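Aspartate aminotransferase (Plasmodium falciparum, PDB 3K7Y) probably catalyses the pyridoxal-phosphate-dependent transfer of an amino group from L-aspartate to 2-oxoglutarate, giving oxaloacetate and L-glutamate. Local coordinates at residues A[20-25]-A[372-377]; A[75-80]-A[100-105]; A[183-188]-A[378-383]. One frame throughout, in Å; residues are numbered along the deposited sequence.

Contact 1: residues A[20-25]-A[372-377]; sequences AREFKE and HIYIIN
Y374 lays its phenol ring against the last turn of helix 15-23, where E22 and F23 receive it with backbone and side chain together. The closely packed part lies over one face of the phenol. There CA of F23 stands 4.1 Å from the Y374 ring centroid, 23° off the normal, a CH-pi contact made by the helix backbone itself and displaced toward the rim. The carbonyl O of E22 also sits over a face, 3.9 Å from Y374 CZ, while accepting a backbone bond from E25 N at 3.3 Å. Along the CD2-CE2 side of the phenol runs the side chain of E22, bent at its second torsion. Its CG makes the closest approach, 3.3 Å from Y374 CE2, and the carboxylate, its plane 58° from the ring, follows more distantly past CE2. On the CD1 side the two aromatic rings meet rim to rim, F23 CD1 lying 3.7 Å from Y374 CD1; the planes are inclined at 43° and neither ring covers the other.

The solvent side is looser. K24, just past the helix end, and R21 are both exposed and touch nothing of 372-377. K24 CE lies over a face of the F23 ring, toward its rim, and R21 packs on N276 of the second subunit. The strand side is firmer: Y374 is buried, its side chain also touches T19 and K369, and its backbone is bonded to I32. Taken together, these contacts seat an N-terminal helix on the small parallel pair of strands 32-33 and 373-374, as in the small domain of fold type I aminotransferases.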
loop_
_atom_site.group_PDB
_atom_site.type_symbol
_atom_site.label_atom_id
_atom_site.label_comp_id
_atom_site.label_asym_id
_atom_site.label_seq_id
_atom_site.Cartn_x
_atom_site.Cartn_y
_atom_site.Cartn_z
ATOM N N ALA A 20 9.925 -12.931 16.509
ATOM C CA ALA A 20 8.692 -12.218 16.877
ATOM C C ALA A 20 7.644 -13.201 17.406
ATOM O O ALA A 20 6.950 -12.922 18.391
ATOM C CB ALA A 20 8.148 -11.424 15.689
ATOM N N ARG A 21 7.550 -14.349 16.736
ATOM C CA ARG A 21 6.805 -15.491 17.246
ATOM C C ARG A 21 7.254 -15.722 18.674
ATOM O O ARG A 21 6.482 -15.526 19.612
ATOM C CB ARG A 21 7.059 -16.758 16.399
ATOM C CG ARG A 21 6.140 -16.912 15.176
ATOM C CD ARG A 21 6.246 -18.293 14.521
ATOM N NE ARG A 21 5.143 -18.533 13.582
ATOM C CZ ARG A 21 4.844 -19.711 13.029
ATOM N NH1 ARG A 21 5.565 -20.794 13.311
ATOM N NH2 ARG A 21 3.814 -19.813 12.193
ATOM N N GLU A 22 8.525 -16.081 18.824
ATOM C CA GLU A 22 9.083 -16.476 20.110
ATOM C C GLU A 22 8.850 -15.500 21.286
ATOM O O GLU A 22 8.559 -15.947 22.405
ATOM C CB GLU A 22 10.567 -16.840 19.963
ATOM C CG GLU A 22 11.235 -17.367 21.240
ATOM C CD GLU A 22 10.495 -18.531 21.905
ATOM O OE1 GLU A 22 11.180 -19.391 22.509
ATOM O OE2 GLU A 22 9.246 -18.600 21.837
ATOM N N PHE A 23 8.967 -14.193 21.051
ATOM C CA PHE A 23 8.775 -13.251 22.149
ATOM C C PHE A 23 7.407 -13.469 22.798
ATOM O O PHE A 23 7.312 -13.668 24.006
ATOM C CB PHE A 23 8.980 -11.792 21.721
ATOM C CG PHE A 23 8.770 -10.793 22.838
ATOM C CD1 PHE A 23 8.873 -11.180 24.179
ATOM C CD2 PHE A 23 8.498 -9.466 22.553
ATOM C CE1 PHE A 23 8.678 -10.274 25.212
ATOM C CE2 PHE A 23 8.303 -8.550 23.584
ATOM C CZ PHE A 23 8.397 -8.959 24.919
ATOM N N LYS A 24 6.355 -13.482 21.989
ATOM C CA LYS A 24 4.997 -13.606 22.518
ATOM C C LYS A 24 4.443 -15.043 22.451
ATOM O O LYS A 24 3.264 -15.240 22.158
ATOM C CB LYS A 24 4.062 -12.615 21.803
ATOM C CG LYS A 24 4.440 -11.131 21.968
ATOM C CD LYS A 24 3.661 -10.454 23.106
ATOM C CE LYS A 24 4.223 -9.069 23.462
ATOM N NZ LYS A 24 4.095 -8.060 22.374
ATOM N N GLU A 25 5.288 -16.037 22.732
ATOM C CA GLU A 25 4.875 -17.449 22.683
ATOM C C GLU A 25 5.199 -18.236 23.968
ATOM O O GLU A 25 4.973 -19.449 24.032
ATOM C CB GLU A 25 5.470 -18.154 21.449
ATOM C CG GLU A 25 5.025 -19.620 21.272
ATOM C CD GLU A 25 6.005 -20.466 20.466
ATOM O OE1 GLU A 25 6.611 -21.400 21.045
ATOM O OE2 GLU A 25 6.165 -20.198 19.254
ATOM N N HIS A 372 14.838 -15.266 29.694
ATOM C CA HIS A 372 13.722 -14.848 28.859
ATOM C C HIS A 372 13.995 -13.562 28.078
ATOM O O HIS A 372 13.190 -12.625 28.048
ATOM C CB HIS A 372 12.415 -14.909 29.662
ATOM C CG HIS A 372 12.192 -16.247 30.299
ATOM N ND1 HIS A 372 12.477 -16.497 31.626
ATOM C CD2 HIS A 372 11.789 -17.430 29.771
ATOM C CE1 HIS A 372 12.229 -17.768 31.898
ATOM N NE2 HIS A 372 11.808 -18.356 30.790
ATOM N N ILE A 373 15.147 -13.568 27.407
ATOM C CA ILE A 373 15.602 -12.431 26.598
ATOM C C ILE A 373 15.802 -12.765 25.108
ATOM O O ILE A 373 16.533 -13.702 24.765
ATOM C CB ILE A 373 16.893 -11.793 27.171
ATOM C CG1 ILE A 373 17.521 -10.886 26.105
ATOM C CG2 ILE A 373 17.855 -12.854 27.706
ATOM C CD1 ILE A 373 19.026 -10.816 26.107
ATOM N N TYR A 374 15.168 -11.982 24.235
ATOM C CA TYR A 374 15.193 -12.254 22.786
ATOM C C TYR A 374 15.942 -11.205 21.946
ATOM O O TYR A 374 15.818 -10.000 22.156
ATOM C CB TYR A 374 13.776 -12.537 22.235
ATOM C CG TYR A 374 13.006 -13.499 23.102
ATOM C CD1 TYR A 374 12.125 -13.032 24.075
ATOM C CD2 TYR A 374 13.183 -14.875 22.980
ATOM C CE1 TYR A 374 11.423 -13.914 24.902
ATOM C CE2 TYR A 374 12.488 -15.779 23.807
ATOM C CZ TYR A 374 11.608 -15.289 24.765
ATOM O OH TYR A 374 10.904 -16.151 25.587
ATOM N N ILE A 375 16.689 -11.715 20.972
ATOM C CA ILE A 375 17.770 -11.010 20.285
ATOM C C ILE A 375 17.861 -11.626 18.884
ATOM O O ILE A 375 17.576 -12.803 18.730
ATOM C CB ILE A 375 19.085 -11.252 21.069
ATOM C CG1 ILE A 375 20.331 -11.050 20.212
ATOM C CG2 ILE A 375 19.100 -12.683 21.609
ATOM C CD1 ILE A 375 21.487 -11.970 20.585
ATOM N N ILE A 376 18.245 -10.858 17.869
ATOM C CA ILE A 376 18.333 -11.423 16.516
ATOM C C ILE A 376 19.521 -12.405 16.355
ATOM O O ILE A 376 20.565 -12.264 16.991
ATOM C CB ILE A 376 18.326 -10.328 15.398
ATOM C CG1 ILE A 376 17.148 -9.361 15.576
ATOM C CG2 ILE A 376 18.290 -10.945 13.993
ATOM C CD1 ILE A 376 17.557 -7.973 16.182
ATOM N N ASN A 377 19.325 -13.405 15.497
ATOM C CA ASN A 377 20.312 -14.458 15.187
ATOM C C ASN A 377 21.729 -13.996 14.883
ATOM O O ASN A 377 22.673 -14.777 15.035
ATOM C CB ASN A 377 19.823 -15.295 13.990
ATOM C CG ASN A 377 18.432 -15.849 14.208
ATOM O OD1 ASN A 377 17.448 -15.361 13.622
ATOM N ND2 ASN A 377 18.328 -16.854 15.092
#

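Contact 2: residues A[75-80]-A[100-105]; sequences EDFSTL and TIQCIG. With PLP (pyridoxal-5'-phosphate), chain B.
Helix 75-86 approaches strand 98-104 most closely at S78 and T100, whose CA atoms are 5.6 Å apart, while F77 and Q102 face each other across a wider backbone gap of 7.6 Å between CA atoms. The strand is outermost within this chain in the mixed sheet of the large, cofactor-binding domain of a fold type I aminotransferase, and the helix lies against one side of it.

The phenyl ring of F77 fills the wider gap. Q102 passes over one of its faces: CB stands 4.1 Å from the F77 centroid and 22° off the ring normal, a CH-pi contact, and CG of Q102 comes 3.7 Å from F77 CZ. With CG anti to the backbone N (chi1 175°) and the chain extended beyond it, the glutamine is carried on across the ring, its amide inclined only 29° to the phenyl plane. Q102 OE1 therefore ends up 3.7 Å above the plane of the F77 ring, toward its rim. The buried amide is satisfied at both ends, OE1 by N294 ND2 of helix 291-302 and NE2 by V290 O, which should fix its rotation. F77 also touches N294 and, on the neighbouring strand, A260.

At the narrower end small side chains permit the closer approach. CB of S78 meets T100 OG1 at 3.6 Å, and the methyl CG2 of T100 lies 3.5 Å from S78 O, so packing rather than polar bonding joins the two residues. An inverse gamma turn centred on I104 brings the chain to the cofactor at G105. This glycine, with a positive phi, belongs to the pyridoxal phosphate pocket, the carbonyl C of G105 lying 3.5 Å from phosphate oxygen O3P of PLP.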
loop_
_atom_site.group_PDB
_atom_site.type_symbol
_atom_site.label_atom_id
_atom_site.label_comp_id
_atom_site.label_asym_id
_atom_site.label_seq_id
_atom_site.Cartn_x
_atom_site.Cartn_y
_atom_site.Cartn_z
ATOM N N GLU A 75 1.209 18.300 -3.221
ATOM C CA GLU A 75 2.195 19.309 -3.570
ATOM C C GLU A 75 2.979 19.756 -2.327
ATOM O O GLU A 75 4.188 19.984 -2.402
ATOM C CB GLU A 75 1.504 20.494 -4.247
ATOM C CG GLU A 75 0.110 20.853 -3.666
ATOM C CD GLU A 75 -1.032 19.910 -4.110
ATOM O OE1 GLU A 75 -2.015 19.784 -3.342
ATOM O OE2 GLU A 75 -0.957 19.305 -5.212
ATOM N N ASP A 76 2.283 19.870 -1.192
ATOM C CA ASP A 76 2.905 20.142 0.115
ATOM C C ASP A 76 3.751 18.974 0.578
ATOM O O ASP A 76 4.868 19.166 1.064
ATOM C CB ASP A 76 1.845 20.403 1.185
ATOM C CG ASP A 76 0.940 21.555 0.838
ATOM O OD1 ASP A 76 -0.296 21.357 0.877
ATOM O OD2 ASP A 76 1.460 22.648 0.518
ATOM N N PHE A 77 3.204 17.763 0.445
ATOM C CA PHE A 77 3.944 16.537 0.761
ATOM C C PHE A 77 5.282 16.514 0.032
ATOM O O PHE A 77 6.325 16.342 0.650
ATOM C CB PHE A 77 3.136 15.287 0.389
ATOM C CG PHE A 77 3.681 14.020 0.986
ATOM C CD1 PHE A 77 3.129 13.494 2.145
ATOM C CD2 PHE A 77 4.755 13.360 0.402
ATOM C CE1 PHE A 77 3.639 12.328 2.716
ATOM C CE2 PHE A 77 5.265 12.196 0.959
ATOM C CZ PHE A 77 4.706 11.681 2.118
ATOM N N SER A 78 5.249 16.709 -1.278
ATOM C CA SER A 78 6.467 16.598 -2.055
ATOM C C SER A 78 7.454 17.765 -1.881
ATOM O O SER A 78 8.591 17.653 -2.333
ATOM C CB SER A 78 6.176 16.286 -3.533
ATOM O OG SER A 78 5.934 17.459 -4.284
ATOM N N THR A 79 7.046 18.869 -1.244
ATOM C CA THR A 79 8.011 19.949 -0.941
ATOM C C THR A 79 8.417 19.933 0.509
ATOM O O THR A 79 9.597 20.018 0.805
ATOM C CB THR A 79 7.576 21.412 -1.350
ATOM O OG1 THR A 79 6.393 21.803 -0.643
ATOM C CG2 THR A 79 7.376 21.570 -2.877
ATOM N N LEU A 80 7.440 19.828 1.407
ATOM C CA LEU A 80 7.705 19.737 2.842
ATOM C C LEU A 80 8.673 18.606 3.152
ATOM O O LEU A 80 9.651 18.791 3.866
ATOM C CB LEU A 80 6.408 19.523 3.614
ATOM C CG LEU A 80 5.586 20.769 3.893
ATOM C CD1 LEU A 80 4.177 20.356 4.221
ATOM C CD2 LEU A 80 6.193 21.584 5.028
ATOM N N THR A 100 9.284 13.551 -6.499
ATOM C CA THR A 100 9.007 12.779 -5.304
ATOM C C THR A 100 7.566 12.298 -5.275
ATOM O O THR A 100 6.684 12.919 -5.870
ATOM C CB THR A 100 9.379 13.538 -4.015
ATOM O OG1 THR A 100 8.300 13.452 -3.073
ATOM C CG2 THR A 100 9.671 15.010 -4.309
ATOM N N ILE A 101 7.348 11.185 -4.575
ATOM C CA ILE A 101 6.073 10.463 -4.558
ATOM C C ILE A 101 5.827 9.860 -3.177
ATOM O O ILE A 101 6.776 9.461 -2.509
ATOM C CB ILE A 101 6.101 9.370 -5.635
ATOM C CG1 ILE A 101 5.401 9.885 -6.881
ATOM C CG2 ILE A 101 5.473 8.043 -5.165
ATOM C CD1 ILE A 101 5.880 9.241 -8.126
ATOM N N GLN A 102 4.568 9.809 -2.747
ATOM C CA GLN A 102 4.228 9.253 -1.436
ATOM C C GLN A 102 4.090 7.727 -1.521
ATOM O O GLN A 102 3.336 7.218 -2.358
ATOM C CB GLN A 102 2.929 9.862 -0.912
ATOM C CG GLN A 102 2.436 9.250 0.402
ATOM C CD GLN A 102 1.069 9.780 0.855
ATOM O OE1 GLN A 102 0.738 10.953 0.652
ATOM N NE2 GLN A 102 0.274 8.910 1.473
ATOM N N CYS A 103 4.792 6.991 -0.665
ATOM C CA CYS A 103 4.687 5.547 -0.716
ATOM C C CYS A 103 4.189 4.965 0.587
ATOM O O CYS A 103 3.905 5.697 1.537
ATOM C CB CYS A 103 6.030 4.945 -1.067
ATOM S SG CYS A 103 6.652 5.578 -2.613
ATOM N N ILE A 104 4.103 3.642 0.637
ATOM C CA ILE A 104 3.643 2.958 1.821
ATOM C C ILE A 104 4.855 2.599 2.701
ATOM O O ILE A 104 5.329 1.451 2.736
ATOM C CB ILE A 104 2.766 1.775 1.412
ATOM C CG1 ILE A 104 1.521 2.325 0.750
ATOM C CG2 ILE A 104 2.301 0.971 2.588
ATOM C CD1 ILE A 104 1.082 1.489 -0.411
ATOM N N GLY A 105 5.358 3.613 3.403
ATOM C CA GLY A 105 6.528 3.449 4.245
ATOM C C GLY A 105 7.785 3.353 3.406
ATOM O O GLY A 105 7.718 3.456 2.169
HETATM N N1 PLP B . 15.177 0.517 5.342
HETATM C C2 PLP B . 15.767 0.224 6.545
HETATM C C2A PLP B . 17.246 0.237 6.622
HETATM C C3 PLP B . 14.982 -0.064 7.651
HETATM O O3 PLP B . 15.572 -0.339 8.859
HETATM C C4 PLP B . 13.591 -0.067 7.533
HETATM C C4A PLP B . 12.790 -0.240 8.787
HETATM O O4A PLP B . 12.416 0.765 9.406
HETATM C C5 PLP B . 12.974 0.241 6.304
HETATM C C6 PLP B . 13.794 0.523 5.209
HETATM C C5A PLP B . 11.462 0.249 6.064
HETATM O O4P PLP B . 10.673 0.990 6.979
HETATM P P PLP B . 9.055 0.922 6.916
HETATM O O1P PLP B . 8.438 2.189 7.436
HETATM O O2P PLP B . 8.571 -0.164 7.839
HETATM O O3P PLP B . 8.658 0.706 5.473
#

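Contact 3: residues A[183-188]-A[378-383]; sequences CYNPCS and NGRINV. With PLP (pyridoxal-5'-phosphate), chain B.
N185 and R380 meet with their flat groups turned well apart, amide and guanidinium planes 60° to each other. The carboxamide oxygen is nevertheless at the edge of the guanidinium and in its plane, where R380 NH1 donates to N185 OD1 over 2.8 Å. Seen from the amide the bond is less regular, the donor being tilted 23° from the carbonyl plane. The other end of the same amide turns to the cofactor: N185 ND2 donates to O3 of PLP at 2.9 Å and makes a weak bond to Y216. Both ends are thus engaged, which should hold the carboxamide in one orientation, and its donation would help to favour negative charge on O3.

An asparagine linking the cofactor hydroxyl to an arginine, and followed by a cis-proline, is familiar from the active site of aspartate aminotransferases and related fold type I enzymes; in relatives this arginine receives the substrate alpha-carboxylate, and R380 is consistent with that role. Here the peptide before P186 is indeed cis.

The extended first two torsions of R380 lay its methylenes along the proline, P186 CB being 3.7 Å from R380 CD, and the bend at chi3 (84°) then turns the guanidinium to N185. A second grip comes from S35 O, bonded to NH2 of R380, and F355 of strand 355-357 adds a cation-pi contact. N378 touches the proline more loosely, at the margin of the contact, while the loop itself is tied back by S188 OG, which donates to P186 O at 2.8 Å.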
loop_
_atom_site.group_PDB
_atom_site.type_symbol
_atom_site.label_atom_id
_atom_site.label_comp_id
_atom_site.label_asym_id
_atom_site.label_seq_id
_atom_site.Cartn_x
_atom_site.Cartn_y
_atom_site.Cartn_z
ATOM N N CYS A 183 22.896 5.389 10.729
ATOM C CA CYS A 183 22.078 4.456 11.516
ATOM C C CYS A 183 21.947 3.051 10.934
ATOM O O CYS A 183 20.912 2.402 11.088
ATOM C CB CYS A 183 20.704 5.059 11.783
ATOM S SG CYS A 183 20.848 6.582 12.696
ATOM N N TYR A 184 23.017 2.589 10.292
ATOM C CA TYR A 184 23.036 1.341 9.548
ATOM C C TYR A 184 22.274 0.225 10.245
ATOM O O TYR A 184 22.430 0.000 11.446
ATOM C CB TYR A 184 24.477 0.910 9.318
ATOM C CG TYR A 184 24.662 -0.041 8.169
ATOM C CD1 TYR A 184 24.231 -1.367 8.248
ATOM C CD2 TYR A 184 25.285 0.378 6.989
ATOM C CE1 TYR A 184 24.413 -2.254 7.176
ATOM C CE2 TYR A 184 25.479 -0.511 5.903
ATOM C CZ TYR A 184 25.043 -1.821 6.009
ATOM O OH TYR A 184 25.231 -2.684 4.947
ATOM N N ASN A 185 21.433 -0.454 9.474
ATOM C CA ASN A 185 20.697 -1.633 9.928
ATOM C C ASN A 185 21.169 -2.889 9.185
ATOM O O ASN A 185 20.915 -3.027 7.995
ATOM C CB ASN A 185 19.199 -1.414 9.714
ATOM C CG ASN A 185 18.356 -2.577 10.198
ATOM O OD1 ASN A 185 18.842 -3.696 10.365
ATOM N ND2 ASN A 185 17.078 -2.316 10.424
ATOM N N PRO A 186 21.833 -3.827 9.892
ATOM C CA PRO A 186 22.083 -3.924 11.344
ATOM C C PRO A 186 23.320 -3.246 11.970
ATOM O O PRO A 186 23.278 -2.946 13.163
ATOM C CB PRO A 186 22.183 -5.430 11.569
ATOM C CG PRO A 186 22.761 -5.936 10.301
ATOM C CD PRO A 186 22.236 -5.060 9.189
ATOM N N CYS A 187 24.401 -3.026 11.214
ATOM C CA CYS A 187 25.693 -2.518 11.784
ATOM C C CYS A 187 25.641 -1.391 12.814
ATOM O O CYS A 187 26.397 -1.409 13.765
ATOM C CB CYS A 187 26.658 -2.108 10.680
ATOM S SG CYS A 187 26.979 -3.479 9.608
ATOM N N SER A 188 24.775 -0.408 12.608
ATOM C CA SER A 188 24.653 0.720 13.519
ATOM C C SER A 188 25.904 1.590 13.472
ATOM O O SER A 188 26.255 2.228 14.453
ATOM C CB SER A 188 24.411 0.234 14.952
ATOM O OG SER A 188 23.550 -0.886 14.972
ATOM N N ASN A 378 21.881 -12.752 14.433
ATOM C CA ASN A 378 23.185 -12.259 13.960
ATOM C C ASN A 378 23.990 -11.373 14.933
ATOM O O ASN A 378 25.139 -11.014 14.637
ATOM C CB ASN A 378 23.053 -11.583 12.575
ATOM C CG ASN A 378 22.178 -10.310 12.587
ATOM O OD1 ASN A 378 21.836 -9.789 11.529
ATOM N ND2 ASN A 378 21.820 -9.820 13.765
ATOM N N GLY A 379 23.388 -11.032 16.074
ATOM C CA GLY A 379 23.998 -10.126 17.023
ATOM C C GLY A 379 23.284 -8.794 17.234
ATOM O O GLY A 379 23.542 -8.132 18.231
ATOM N N ARG A 380 22.403 -8.384 16.312
ATOM C CA ARG A 380 21.702 -7.075 16.393
ATOM C C ARG A 380 20.869 -6.894 17.672
ATOM O O ARG A 380 20.241 -7.842 18.164
ATOM C CB ARG A 380 20.818 -6.831 15.168
ATOM C CG ARG A 380 20.340 -5.382 15.051
ATOM C CD ARG A 380 19.343 -5.159 13.910
ATOM N NE ARG A 380 17.961 -5.481 14.278
ATOM C CZ ARG A 380 16.912 -5.345 13.468
ATOM N NH1 ARG A 380 17.063 -4.888 12.225
ATOM N NH2 ARG A 380 15.695 -5.661 13.906
ATOM N N ILE A 381 20.842 -5.678 18.206
ATOM C CA ILE A 381 20.246 -5.468 19.522
ATOM C C ILE A 381 19.461 -4.189 19.627
ATOM O O ILE A 381 20.014 -3.096 19.487
ATOM C CB ILE A 381 21.325 -5.463 20.594
ATOM C CG1 ILE A 381 21.432 -6.835 21.235
ATOM C CG2 ILE A 381 21.063 -4.416 21.666
ATOM C CD1 ILE A 381 22.691 -6.951 22.043
ATOM N N ASN A 382 18.172 -4.336 19.904
ATOM C CA ASN A 382 17.325 -3.195 20.145
ATOM C C ASN A 382 17.693 -2.554 21.484
ATOM O O ASN A 382 17.327 -3.057 22.553
ATOM C CB ASN A 382 15.852 -3.597 20.106
ATOM C CG ASN A 382 14.943 -2.413 19.915
ATOM O OD1 ASN A 382 15.293 -1.471 19.214
ATOM N ND2 ASN A 382 13.769 -2.445 20.543
ATOM N N VAL A 383 18.434 -1.450 21.412
ATOM C CA VAL A 383 18.940 -0.771 22.593
ATOM C C VAL A 383 17.808 -0.097 23.343
ATOM O O VAL A 383 17.781 -0.113 24.564
ATOM C CB VAL A 383 20.039 0.252 22.230
ATOM C CG1 VAL A 383 20.236 1.265 23.346
ATOM C CG2 VAL A 383 21.350 -0.461 21.938
HETATM N N1 PLP B . 15.177 0.517 5.342
HETATM C C2 PLP B . 15.767 0.224 6.545
HETATM C C2A PLP B . 17.246 0.237 6.622
HETATM C C3 PLP B . 14.982 -0.064 7.651
HETATM O O3 PLP B . 15.572 -0.339 8.859
HETATM C C4 PLP B . 13.591 -0.067 7.533
HETATM C C4A PLP B . 12.790 -0.240 8.787
HETATM O O4A PLP B . 12.416 0.765 9.406
HETATM C C5 PLP B . 12.974 0.241 6.304
HETATM C C6 PLP B . 13.794 0.523 5.209
HETATM C C5A PLP B . 11.462 0.249 6.064
HETATM O O4P PLP B . 10.673 0.990 6.979
HETATM P P PLP B . 9.055 0.922 6.916
HETATM O O1P PLP B . 8.438 2.189 7.436
HETATM O O2P PLP B . 8.571 -0.164 7.839
HETATM O O3P PLP B . 8.658 0.706 5.473
#

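In the fold
Contacts 2 and 3 are buried and both reach PLP, but at different parts of it: 100-105 ends beside the phosphate, whereas 183-188 meets the pyridine hydroxyl. Contact 1 is partly buried, nearer the periphery, and away from the cofactor. Contacts 1 and 2 join a helix to a strand by packing round an aromatic ring, with small S78 and T100 added in contact 2; contact 3 instead turns on a hydrogen bond between a loop and a strand. Contacts 1 and 3 adjoin, since strands 373-374 and 380-382 are successive and I375 CG1 packs 3.8 Å from R380 O. Contact 2 lies across the chain's centre from contact 1, their centres about 35 Å apart.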